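Local coordinates for phosphatase (Thermotoga maritima, PDB 1NF2), which is a HAD-family phosphatase that probably hydrolyses phosphate esters with the help of a bound magnesium ion, at residues A[97-101]-A[156-160]; A[190-196]-A[218-224]; A[213-219]-A[233-238]. All coordinates share one frame. Residues are numbered along the deposited sequence.

Followed from the N terminus, the chain lays down the start of its mixed core sheet, including the metal ligands D8 and D10, then passes into a second, six-stranded domain. Contact 1 closes a loop there, joining the turn before strand 102-105 to helix 154-168. On return to the core, contact 2 sets helix 191-202 against helix 216-222, and contact 3 sets the start of helix 216-222 against the start of helix 236-241. These two cross along the chain, share D218 and L219, and touch (F222 CE1 to V238 O, 3.6 Å), their centres 12 Å apart. Contact 1 stands apart, its centre 32 Å and 30 Å from those of contacts 2 and 3.

Contact 1: residues A[97-101]-A[156-160]; sequences PLNVH and RLDEL
This is a small loop-on-helix contact in the six-stranded domain, probably the substrate-binding cap, where the turn between helix 85-95 and strand 102-105 meets an early part of helix 154-168. It buries 170 Å², and the nearest CA atoms, those of L98 and L160, stay 9.1 Å apart, so helix side chains reach across to loop side chains and backbone oxygens. Along 97-101 the backbone leaves near-helical values at L98 (phi/psi -81/4), turns through positive phi at N99 (38/83) and becomes extended at V100 (-129/175). Residues 156-160 are one regular helical turn, with L160 N bonded to R156 O at 2.8 Å. V100 and L160 form the apolar heart: V100 (chi1 m) brings CG1 to 3.7 Å from L160 CD1, with L160 in the mt rotamer, while L98 CD2 lies looser, 4.5 Å from L160 CD2. R156 sits one turn before L160 and, with chi1 and chi2 both t, reaches over this patch. Its NH2 lies 2.8 Å from N99 O, 3.7 Å from L98 O, near the guanidinium plane, and 3.2 Å from V100 CG1. R156 NE makes a salt bridge to D152. At the end of the loop, H101 makes backbone hydrogen bonds to I151 of strand 147-151, and L157 and L160 rest on L150 of that strand and L182 of strand 181-186, seating the helix on the sheet.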
# COMPACT_ATOMS: atom_id res chain seq x y z
N PRO A 97 -26.49 -4.88 11.65
CA PRO A 97 -27.32 -5.70 12.54
C PRO A 97 -26.48 -6.75 13.28
O PRO A 97 -26.89 -7.27 14.31
CB PRO A 97 -28.33 -6.34 11.59
CG PRO A 97 -28.47 -5.31 10.51
CD PRO A 97 -27.03 -4.89 10.28
N LEU A 98 -25.30 -7.04 12.74
CA LEU A 98 -24.40 -8.02 13.33
C LEU A 98 -23.56 -7.47 14.49
O LEU A 98 -22.70 -8.16 15.03
CB LEU A 98 -23.47 -8.57 12.24
CG LEU A 98 -23.87 -9.87 11.54
CD1 LEU A 98 -25.37 -9.94 11.37
CD2 LEU A 98 -23.15 -9.97 10.21
N ASN A 99 -23.83 -6.22 14.87
CA ASN A 99 -23.09 -5.57 15.95
C ASN A 99 -21.61 -5.91 15.97
O ASN A 99 -21.17 -6.79 16.72
CB ASN A 99 -23.71 -5.90 17.30
CG ASN A 99 -24.65 -4.81 17.79
OD1 ASN A 99 -25.73 -4.61 17.24
ND2 ASN A 99 -24.22 -4.09 18.82
N VAL A 100 -20.85 -5.20 15.14
CA VAL A 100 -19.41 -5.39 15.04
C VAL A 100 -18.70 -4.04 15.16
O VAL A 100 -19.35 -3.00 15.23
CB VAL A 100 -19.02 -6.00 13.68
CG1 VAL A 100 -19.68 -7.36 13.52
CG2 VAL A 100 -19.46 -5.07 12.56
N HIS A 101 -17.38 -4.07 15.20
CA HIS A 101 -16.59 -2.85 15.29
C HIS A 101 -15.92 -2.61 13.94
O HIS A 101 -14.95 -3.27 13.58
CB HIS A 101 -15.55 -2.97 16.41
CG HIS A 101 -16.15 -2.98 17.78
ND1 HIS A 101 -16.91 -1.94 18.27
CD2 HIS A 101 -16.13 -3.92 18.76
CE1 HIS A 101 -17.33 -2.23 19.49
NE2 HIS A 101 -16.87 -3.42 19.81
N ARG A 156 -14.29 -14.66 16.44
CA ARG A 156 -15.45 -14.09 15.76
C ARG A 156 -15.10 -13.50 14.40
O ARG A 156 -15.93 -13.48 13.49
CB ARG A 156 -16.10 -13.02 16.65
CG ARG A 156 -17.59 -12.83 16.38
CD ARG A 156 -18.27 -12.11 17.54
NE ARG A 156 -18.37 -10.67 17.31
CZ ARG A 156 -19.26 -10.10 16.50
NH1 ARG A 156 -20.12 -10.85 15.83
NH2 ARG A 156 -19.28 -8.78 16.36
N LEU A 157 -13.86 -13.02 14.26
CA LEU A 157 -13.43 -12.43 13.00
C LEU A 157 -13.33 -13.50 11.92
O LEU A 157 -13.59 -13.24 10.74
CB LEU A 157 -12.09 -11.72 13.16
CG LEU A 157 -11.80 -10.59 12.18
CD1 LEU A 157 -12.82 -9.47 12.40
CD2 LEU A 157 -10.39 -10.05 12.38
N ASP A 158 -12.94 -14.71 12.31
CA ASP A 158 -12.84 -15.82 11.36
C ASP A 158 -14.23 -16.18 10.85
O ASP A 158 -14.39 -16.65 9.73
CB ASP A 158 -12.21 -17.05 12.02
CG ASP A 158 -10.70 -17.02 12.00
OD1 ASP A 158 -10.08 -17.97 12.54
OD2 ASP A 158 -10.12 -16.06 11.46
N GLU A 159 -15.23 -15.95 11.70
CA GLU A 159 -16.61 -16.24 11.34
C GLU A 159 -17.14 -15.13 10.45
O GLU A 159 -17.77 -15.38 9.42
CB GLU A 159 -17.47 -16.38 12.60
CG GLU A 159 -17.00 -17.49 13.53
CD GLU A 159 -17.80 -17.58 14.82
OE1 GLU A 159 -17.48 -18.45 15.66
OE2 GLU A 159 -18.74 -16.78 15.01
N LEU A 160 -16.88 -13.88 10.84
CA LEU A 160 -17.34 -12.75 10.05
C LEU A 160 -16.75 -12.83 8.65
O LEU A 160 -17.43 -12.57 7.66
CB LEU A 160 -16.93 -11.44 10.73
CG LEU A 160 -17.63 -11.19 12.06
CD1 LEU A 160 -17.16 -9.87 12.64
CD2 LEU A 160 -19.14 -11.16 11.83

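Contact 2: residues A[190-196]-A[218-224]; sequences DKGKALR and DLFMFEE. With SO4 (sulfate ion), chain D.
Helix 191-196 and the weakly bonded helical segment 218-222 run in the same general direction, crossing at -40° with their axes 7.4 Å apart at closest approach. G192 permits this closeness: its CA is 4.1 Å from M221 CA and 3.4 Å from F220 O in a CA-H...O contact, and a CB there would fall 2.4 Å from that oxygen. D190 is the N-cap of its helix. With chi1 p, its OD1 accepts from K193 N (2.7 Å), and its CB lies over the face of the F220 ring in a CH-pi contact (4.1 Å to the centroid, F220 chi1 m). K191 is almost fully extended (mttt), lays CB on M221 CG at 3.6 Å and carries NZ to D218 OD2, a 2.8 Å salt bridge; NZ also pairs with D8. M221 (chi1 m, chi2 t) places CE 3.7 Å from L195 CB, and L195 (tp) sets CD2 3.9 Å from E224 CB. At the far end E224, curled (mm), brings OE2 to a long salt bridge with R196 NE (3.8 Å), while its OE1 pairs with R199. Sulfate, probably from the crystallisation liquor, accepts from K191 NZ through O3 (3.0 Å) and, weakly, O1 (3.3 Å). Beside that oxyanion, K191, paired with D8 (motif I) and D218 (motif IV, its side chain about 4 Å from the magnesium but not a ligand here), fits the motif III lysine of a HAD active site.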
# COMPACT_ATOMS: atom_id res chain seq x y z
N ASP A 190 -4.42 -3.89 -7.37
CA ASP A 190 -3.18 -4.35 -6.76
C ASP A 190 -2.04 -3.44 -7.22
O ASP A 190 -2.22 -2.63 -8.13
CB ASP A 190 -2.89 -5.81 -7.13
CG ASP A 190 -2.72 -6.03 -8.62
OD1 ASP A 190 -1.82 -5.39 -9.21
OD2 ASP A 190 -3.48 -6.84 -9.20
N LYS A 191 -0.88 -3.58 -6.59
CA LYS A 191 0.26 -2.74 -6.93
C LYS A 191 0.71 -2.85 -8.38
O LYS A 191 1.18 -1.88 -8.96
CB LYS A 191 1.43 -3.04 -5.99
CG LYS A 191 1.23 -2.52 -4.57
CD LYS A 191 2.42 -2.89 -3.70
CE LYS A 191 2.31 -2.31 -2.30
NZ LYS A 191 3.43 -2.82 -1.46
N GLY A 192 0.56 -4.04 -8.96
CA GLY A 192 0.95 -4.26 -10.34
C GLY A 192 0.09 -3.48 -11.32
O GLY A 192 0.61 -2.82 -12.22
N LYS A 193 -1.24 -3.54 -11.15
CA LYS A 193 -2.13 -2.81 -12.04
C LYS A 193 -1.87 -1.33 -11.89
O LYS A 193 -1.90 -0.58 -12.88
CB LYS A 193 -3.60 -3.11 -11.71
CG LYS A 193 -4.10 -4.48 -12.14
CD LYS A 193 -5.64 -4.51 -12.14
CE LYS A 193 -6.19 -5.86 -12.57
NZ LYS A 193 -5.83 -6.93 -11.60
N ALA A 194 -1.62 -0.89 -10.66
CA ALA A 194 -1.34 0.52 -10.44
C ALA A 194 -0.04 0.94 -11.14
O ALA A 194 0.02 2.00 -11.76
CB ALA A 194 -1.26 0.81 -8.94
N LEU A 195 0.99 0.10 -11.07
CA LEU A 195 2.26 0.42 -11.71
C LEU A 195 2.14 0.42 -13.23
O LEU A 195 2.73 1.26 -13.91
CB LEU A 195 3.38 -0.55 -11.29
CG LEU A 195 4.75 -0.28 -11.94
CD1 LEU A 195 5.17 1.16 -11.67
CD2 LEU A 195 5.81 -1.24 -11.43
N ARG A 196 1.37 -0.53 -13.76
CA ARG A 196 1.16 -0.61 -15.20
C ARG A 196 0.45 0.65 -15.69
O ARG A 196 0.77 1.18 -16.75
CB ARG A 196 0.32 -1.83 -15.56
CG ARG A 196 0.31 -2.14 -17.04
CD ARG A 196 -0.94 -2.88 -17.44
NE ARG A 196 -1.04 -4.21 -16.84
CZ ARG A 196 -2.19 -4.81 -16.56
NH1 ARG A 196 -3.34 -4.20 -16.82
NH2 ARG A 196 -2.21 -6.02 -16.03
N ASP A 218 3.84 -7.16 -3.60
CA ASP A 218 4.85 -6.61 -4.51
C ASP A 218 5.09 -7.51 -5.72
O ASP A 218 5.52 -7.05 -6.78
CB ASP A 218 6.18 -6.40 -3.77
CG ASP A 218 6.06 -5.40 -2.64
OD1 ASP A 218 6.82 -5.54 -1.65
OD2 ASP A 218 5.22 -4.48 -2.73
N LEU A 219 4.83 -8.79 -5.55
CA LEU A 219 4.99 -9.77 -6.61
C LEU A 219 4.27 -9.30 -7.88
O LEU A 219 4.70 -9.56 -9.01
CB LEU A 219 4.43 -11.11 -6.12
CG LEU A 219 4.83 -12.43 -6.75
CD1 LEU A 219 6.34 -12.58 -6.77
CD2 LEU A 219 4.19 -13.56 -5.94
N PHE A 220 3.15 -8.60 -7.69
CA PHE A 220 2.37 -8.08 -8.81
C PHE A 220 3.17 -7.04 -9.61
O PHE A 220 3.00 -6.94 -10.83
CB PHE A 220 1.07 -7.45 -8.31
CG PHE A 220 0.04 -8.45 -7.83
CD1 PHE A 220 -0.75 -9.14 -8.74
CD2 PHE A 220 -0.14 -8.68 -6.47
CE1 PHE A 220 -1.72 -10.06 -8.30
CE2 PHE A 220 -1.10 -9.59 -6.01
CZ PHE A 220 -1.89 -10.29 -6.93
N MET A 221 4.02 -6.27 -8.94
CA MET A 221 4.82 -5.25 -9.61
C MET A 221 5.94 -5.85 -10.47
O MET A 221 6.34 -5.27 -11.48
CB MET A 221 5.44 -4.28 -8.60
CG MET A 221 4.41 -3.38 -7.89
SD MET A 221 5.11 -1.99 -6.97
CE MET A 221 4.53 -0.79 -7.79
N PHE A 222 6.43 -7.01 -10.05
CA PHE A 222 7.49 -7.70 -10.77
C PHE A 222 7.19 -7.91 -12.24
O PHE A 222 8.09 -7.79 -13.09
CB PHE A 222 7.76 -9.06 -10.13
CG PHE A 222 8.73 -9.02 -8.98
CD1 PHE A 222 9.22 -10.19 -8.44
CD2 PHE A 222 9.14 -7.81 -8.44
CE1 PHE A 222 10.12 -10.17 -7.38
CE2 PHE A 222 10.04 -7.77 -7.39
CZ PHE A 222 10.53 -8.96 -6.86
N GLU A 223 5.94 -8.23 -12.54
CA GLU A 223 5.51 -8.48 -13.91
C GLU A 223 5.61 -7.24 -14.78
O GLU A 223 5.64 -7.32 -16.00
CB GLU A 223 4.07 -9.00 -13.92
CG GLU A 223 3.72 -9.92 -12.75
CD GLU A 223 4.65 -11.12 -12.63
OE1 GLU A 223 4.50 -11.89 -11.66
OE2 GLU A 223 5.52 -11.31 -13.51
N GLU A 224 5.66 -6.08 -14.13
CA GLU A 224 5.75 -4.81 -14.84
C GLU A 224 7.15 -4.18 -14.84
O GLU A 224 7.30 -3.01 -15.21
CB GLU A 224 4.77 -3.82 -14.21
CG GLU A 224 3.34 -4.31 -14.14
CD GLU A 224 2.80 -4.71 -15.51
OE1 GLU A 224 2.97 -3.92 -16.46
OE2 GLU A 224 2.22 -5.80 -15.63
S SO4 D . 2.78 -3.56 2.16
O1 SO4 D . 3.22 -2.22 1.77
O2 SO4 D . 1.45 -3.46 2.76
O3 SO4 D . 2.74 -4.40 0.95
O4 SO4 D . 3.68 -4.15 3.15

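Contact 3: residues A[213-219]-A[233-238]; sequences GDNENDL and NAIEKV
The turn leading into helix 236-241 packs against the GDNEND loop and the first turn of helix 216-222, burying 396 Å². N233 opens the second segment: a water donates to D214 OD1 (2.7 Å) and is weakly bonded to N233 O (3.5 Å) and N233 ND2 (3.3 Å), while that amide is held more firmly by G11. A234, extended at -65/155, puts its CA 4.0 Å from D214 CA and 3.5 Å from D214 O, a CA-H...O contact. I235, the N-cap residue, donates a weak hydrogen bond from N to D214 O (3.5 Å); its pm side chain brings CD1 to 3.0 Å from the same oxygen. K237 is fully extended (tttt) along L219, whose CD2 lies 3.7 Å from K237 CE, and ends in a salt bridge from NZ to E216 OE2 (3.1 Å). V238 (chi1 t) fills the hollow, CG2 3.0 Å from N215 O and 4.1 Å from L219 CD1. D214 N and N215 N donate to D218 OD1 (3.1 and 3.2 Å), a bracing that fits HAD motif IV, though D218 OD1, crowding D8, is less surely placed. D214 joins D8 and D10 at the magnesium. The contact lies where two successive strand-to-helix connections of the Rossmann-like core leave the parallel neighbours 209-213 and 227-230: G213 is backbone-bonded to V229 and M231, and L219 continues the interface onto A241.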
# COMPACT_ATOMS: atom_id res chain seq x y z
N GLY A 213 11.13 -5.30 -3.66
CA GLY A 213 10.00 -5.73 -2.87
C GLY A 213 10.33 -6.88 -1.94
O GLY A 213 11.46 -7.39 -1.92
N ASP A 214 9.35 -7.29 -1.15
CA ASP A 214 9.51 -8.38 -0.20
C ASP A 214 8.19 -9.16 -0.06
O ASP A 214 8.17 -10.26 0.49
CB ASP A 214 9.88 -7.82 1.17
CG ASP A 214 8.69 -7.18 1.87
OD1 ASP A 214 8.65 -7.21 3.12
OD2 ASP A 214 7.78 -6.65 1.18
N ASN A 215 7.12 -8.56 -0.59
CA ASN A 215 5.74 -9.04 -0.51
C ASN A 215 5.04 -9.83 -1.61
O ASN A 215 5.46 -9.88 -2.76
CB ASN A 215 4.80 -7.85 -0.25
CG ASN A 215 4.60 -7.59 1.20
OD1 ASN A 215 3.89 -6.66 1.58
ND2 ASN A 215 5.22 -8.41 2.03
N GLU A 216 3.91 -10.40 -1.20
CA GLU A 216 3.02 -11.13 -2.08
C GLU A 216 2.43 -9.97 -2.88
O GLU A 216 2.27 -10.05 -4.09
CB GLU A 216 1.91 -11.81 -1.27
CG GLU A 216 1.75 -13.29 -1.54
CD GLU A 216 1.51 -13.59 -3.00
OE1 GLU A 216 0.65 -12.92 -3.61
OE2 GLU A 216 2.18 -14.50 -3.53
N ASN A 217 2.13 -8.88 -2.17
CA ASN A 217 1.60 -7.66 -2.76
C ASN A 217 2.53 -7.06 -3.83
O ASN A 217 2.07 -6.51 -4.82
CB ASN A 217 1.40 -6.59 -1.67
CG ASN A 217 0.14 -6.83 -0.84
OD1 ASN A 217 -0.05 -6.19 0.20
ND2 ASN A 217 -0.73 -7.72 -1.30
N ASP A 218 3.84 -7.16 -3.60
CA ASP A 218 4.85 -6.61 -4.51
C ASP A 218 5.09 -7.51 -5.72
O ASP A 218 5.52 -7.05 -6.78
CB ASP A 218 6.18 -6.40 -3.77
CG ASP A 218 6.06 -5.40 -2.64
OD1 ASP A 218 6.82 -5.54 -1.65
OD2 ASP A 218 5.22 -4.48 -2.73
N LEU A 219 4.83 -8.79 -5.55
CA LEU A 219 4.99 -9.77 -6.61
C LEU A 219 4.27 -9.30 -7.88
O LEU A 219 4.70 -9.56 -9.01
CB LEU A 219 4.43 -11.11 -6.12
CG LEU A 219 4.83 -12.43 -6.75
CD1 LEU A 219 6.34 -12.58 -6.77
CD2 LEU A 219 4.19 -13.56 -5.94
N ASN A 233 14.83 -10.64 3.35
CA ASN A 233 13.76 -11.01 4.26
C ASN A 233 12.46 -11.36 3.52
O ASN A 233 11.45 -11.66 4.15
CB ASN A 233 13.51 -9.87 5.25
CG ASN A 233 13.55 -8.52 4.58
OD1 ASN A 233 14.61 -8.07 4.13
ND2 ASN A 233 12.39 -7.86 4.49
N ALA A 234 12.49 -11.33 2.19
CA ALA A 234 11.30 -11.62 1.38
C ALA A 234 10.83 -13.06 1.55
O ALA A 234 11.63 -13.93 1.89
CB ALA A 234 11.58 -11.35 -0.09
N ILE A 235 9.55 -13.32 1.31
CA ILE A 235 9.08 -14.69 1.42
C ILE A 235 9.71 -15.45 0.26
O ILE A 235 10.13 -14.85 -0.74
CB ILE A 235 7.52 -14.84 1.33
CG1 ILE A 235 7.01 -14.35 -0.02
CG2 ILE A 235 6.86 -14.09 2.49
CD1 ILE A 235 6.91 -12.86 -0.14
N GLU A 236 9.80 -16.76 0.41
CA GLU A 236 10.40 -17.64 -0.58
C GLU A 236 9.89 -17.40 -2.00
O GLU A 236 10.68 -17.32 -2.94
CB GLU A 236 10.15 -19.09 -0.16
CG GLU A 236 8.86 -19.32 0.67
CD GLU A 236 8.96 -18.81 2.12
OE1 GLU A 236 9.87 -19.25 2.85
OE2 GLU A 236 8.12 -17.98 2.53
N LYS A 237 8.58 -17.29 -2.15
CA LYS A 237 7.98 -17.08 -3.46
C LYS A 237 8.52 -15.83 -4.17
O LYS A 237 8.74 -15.86 -5.38
CB LYS A 237 6.45 -16.97 -3.31
CG LYS A 237 5.69 -17.16 -4.60
CD LYS A 237 4.19 -16.98 -4.41
CE LYS A 237 3.45 -17.18 -5.72
NZ LYS A 237 2.01 -16.80 -5.63
N VAL A 238 8.72 -14.75 -3.44
CA VAL A 238 9.23 -13.51 -4.02
C VAL A 238 10.67 -13.64 -4.49
O VAL A 238 11.03 -13.14 -5.57
CB VAL A 238 9.11 -12.33 -3.02
CG1 VAL A 238 10.00 -11.15 -3.47
CG2 VAL A 238 7.66 -11.87 -2.95
O HOH W 1 9.31 -9.06 4.94